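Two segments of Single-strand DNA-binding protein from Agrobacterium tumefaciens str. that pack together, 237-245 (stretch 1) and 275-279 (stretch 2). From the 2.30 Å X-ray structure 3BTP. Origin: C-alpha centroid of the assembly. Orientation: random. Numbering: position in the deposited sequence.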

# COMPACT_ATOMS: atom_id res chain seq x y z
N GLN A 237 -17.83 -19.71 -0.02
CA GLN A 237 -18.39 -20.26 -1.25
C GLN A 237 -19.46 -19.33 -1.79
O GLN A 237 -20.41 -18.95 -1.09
CB GLN A 237 -19.02 -21.64 -0.93
CG GLN A 237 -19.56 -22.44 -2.14
CD GLN A 237 -18.47 -22.87 -3.03
OE1 GLN A 237 -17.63 -23.65 -2.62
NE2 GLN A 237 -18.42 -22.33 -4.26
N THR A 238 -19.27 -18.91 -3.03
CA THR A 238 -20.36 -18.28 -3.73
C THR A 238 -21.19 -19.37 -4.45
O THR A 238 -20.69 -20.47 -4.82
CB THR A 238 -19.92 -17.11 -4.77
OG1 THR A 238 -19.21 -17.68 -5.86
CG2 THR A 238 -19.09 -16.00 -4.16
N GLU A 239 -22.45 -19.05 -4.71
CA GLU A 239 -23.29 -19.97 -5.47
C GLU A 239 -22.82 -20.22 -6.90
O GLU A 239 -22.84 -21.38 -7.34
CB GLU A 239 -24.75 -19.54 -5.50
CG GLU A 239 -25.47 -20.31 -6.55
CD GLU A 239 -26.95 -20.22 -6.46
OE1 GLU A 239 -27.47 -20.02 -5.32
OE2 GLU A 239 -27.59 -20.34 -7.54
N LYS A 240 -22.45 -19.15 -7.60
CA LYS A 240 -22.16 -19.17 -9.04
C LYS A 240 -20.71 -18.86 -9.39
O LYS A 240 -20.32 -19.15 -10.51
CB LYS A 240 -23.06 -18.16 -9.78
CG LYS A 240 -24.57 -18.48 -9.69
CD LYS A 240 -25.53 -17.24 -9.82
CE LYS A 240 -25.37 -16.25 -8.62
NZ LYS A 240 -26.65 -16.02 -7.86
N TYR A 241 -19.92 -18.27 -8.47
CA TYR A 241 -18.66 -17.64 -8.84
C TYR A 241 -17.39 -18.26 -8.36
O TYR A 241 -16.29 -17.73 -8.64
CB TYR A 241 -18.68 -16.16 -8.50
CG TYR A 241 -19.90 -15.48 -9.05
CD1 TYR A 241 -20.08 -15.36 -10.44
CD2 TYR A 241 -20.90 -15.01 -8.20
CE1 TYR A 241 -21.22 -14.75 -10.95
CE2 TYR A 241 -22.03 -14.39 -8.70
CZ TYR A 241 -22.17 -14.26 -10.08
OH TYR A 241 -23.27 -13.66 -10.58
N GLY A 242 -17.51 -19.42 -7.73
CA GLY A 242 -16.34 -20.09 -7.16
C GLY A 242 -16.16 -19.70 -5.68
O GLY A 242 -16.99 -19.03 -5.07
N ARG A 243 -15.08 -20.15 -5.09
CA ARG A 243 -14.74 -19.81 -3.68
C ARG A 243 -13.89 -18.54 -3.57
O ARG A 243 -13.17 -18.19 -4.50
CB ARG A 243 -13.83 -20.93 -3.17
CG ARG A 243 -14.60 -22.19 -3.03
CD ARG A 243 -13.95 -23.05 -2.01
NE ARG A 243 -12.54 -23.28 -2.27
CZ ARG A 243 -11.85 -24.10 -1.49
NH1 ARG A 243 -12.52 -24.69 -0.44
NH2 ARG A 243 -10.55 -24.32 -1.77
N ARG A 244 -13.89 -17.92 -2.41
CA ARG A 244 -12.93 -16.86 -2.17
C ARG A 244 -12.22 -17.00 -0.83
O ARG A 244 -12.86 -17.17 0.23
CB ARG A 244 -13.60 -15.50 -2.24
CG ARG A 244 -14.14 -15.06 -3.57
CD ARG A 244 -13.08 -14.71 -4.62
NE ARG A 244 -13.86 -14.26 -5.79
CZ ARG A 244 -14.47 -15.08 -6.69
NH1 ARG A 244 -14.38 -16.43 -6.59
NH2 ARG A 244 -15.18 -14.55 -7.71
N GLU A 245 -10.91 -16.86 -0.85
CA GLU A 245 -10.13 -16.96 0.38
C GLU A 245 -10.30 -15.72 1.31
O GLU A 245 -10.35 -14.60 0.83
CB GLU A 245 -8.68 -17.16 0.03
CG GLU A 245 -7.96 -17.82 1.13
CD GLU A 245 -6.49 -17.92 0.85
OE1 GLU A 245 -6.12 -18.06 -0.35
OE2 GLU A 245 -5.70 -17.85 1.83
N SER A 275 -19.34 -6.22 -8.58
CA SER A 275 -19.08 -7.26 -9.54
C SER A 275 -18.24 -8.41 -8.94
O SER A 275 -17.36 -8.20 -8.08
CB SER A 275 -18.36 -6.62 -10.70
OG SER A 275 -18.69 -7.30 -11.89
N TYR A 276 -18.54 -9.64 -9.39
CA TYR A 276 -17.71 -10.84 -9.20
C TYR A 276 -17.05 -11.28 -10.53
O TYR A 276 -17.70 -11.27 -11.53
CB TYR A 276 -18.56 -11.99 -8.74
CG TYR A 276 -18.84 -12.09 -7.29
CD1 TYR A 276 -17.84 -12.56 -6.41
CD2 TYR A 276 -20.12 -11.79 -6.77
CE1 TYR A 276 -18.09 -12.71 -5.02
CE2 TYR A 276 -20.38 -11.94 -5.39
CZ TYR A 276 -19.36 -12.39 -4.53
OH TYR A 276 -19.58 -12.53 -3.17
N ARG A 277 -15.76 -11.63 -10.52
CA ARG A 277 -15.12 -12.37 -11.58
C ARG A 277 -15.53 -13.85 -11.48
O ARG A 277 -15.95 -14.34 -10.41
CB ARG A 277 -13.58 -12.23 -11.49
CG ARG A 277 -12.94 -10.99 -12.21
CD ARG A 277 -11.37 -11.08 -12.47
NE ARG A 277 -10.91 -11.58 -13.82
CZ ARG A 277 -11.75 -11.70 -14.81
NH1 ARG A 277 -12.97 -11.30 -14.58
NH2 ARG A 277 -11.40 -12.10 -16.01
N PHE A 278 -15.44 -14.57 -12.60
CA PHE A 278 -15.45 -16.05 -12.58
C PHE A 278 -14.56 -16.61 -13.69
O PHE A 278 -14.35 -15.93 -14.71
CB PHE A 278 -16.88 -16.70 -12.57
CG PHE A 278 -17.81 -16.19 -13.66
CD1 PHE A 278 -17.99 -16.91 -14.86
CD2 PHE A 278 -18.51 -14.99 -13.49
CE1 PHE A 278 -18.82 -16.44 -15.87
CE2 PHE A 278 -19.37 -14.50 -14.49
CZ PHE A 278 -19.51 -15.23 -15.69
N ALA A 279 -13.99 -17.80 -13.46
CA ALA A 279 -13.24 -18.56 -14.49
C ALA A 279 -14.04 -18.58 -15.77
O ALA A 279 -15.21 -19.03 -15.77
CB ALA A 279 -12.96 -20.01 -14.03

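This is a small, mainly aromatic contact between a turn that leads into a strand and an irregular segment, with one weak polar link, from Arg 244 to a backbone carbonyl, beside the rings. Tyr 241 is at its centre: its CA lies 5.2 Å from the CA of Phe 278, and its side chain (chi1 m) meets both Tyr 276 and Phe 278. The rings of Tyr 241 and Tyr 276 are near parallel, with planes at 13°, but are slid apart so that they barely overlap; their centroids are 4.9 Å apart, and CD2 of Tyr 241 comes within 3.6 Å of CD2 of Tyr 276. The offset places CB of Tyr 276 over the face of the Tyr 241 ring, 3.9 Å from its centroid and 17° off the normal, a CH-pi contact. Phe 278 instead approaches the edge of that ring, its CD2 lying 3.5 Å from CD1 of Tyr 241, with the two planes inclined at 38°. Thr 238 adds a methyl contact, CG2 to CE1 of Tyr 276 at 3.5 Å. Arg 244 reaches across with NH2, which donates to O of Arg 277 at 2.8 Å; the bond is short but weak, because the N-H...O angle is only 116°. NH2 of Arg 244 also lies at the edge of the Tyr 276 ring, 3.6 Å from CD1 of Tyr 276. Arg 277 thus takes part through its carbonyl, while its CA-to-CB bond points away. Within the first segment, NH1 of Arg 244 donates to O of Tyr 241 (3.1 Å) and to O of Arg 243 (3.0 Å), tying the guanidinium to the backbone of its own segment. Across the turn, OG1 of Thr 238 donates to O of Gly 242 at 2.7 Å, and N of Thr 238 donates to the same O of Gly 242 at 3.1 Å.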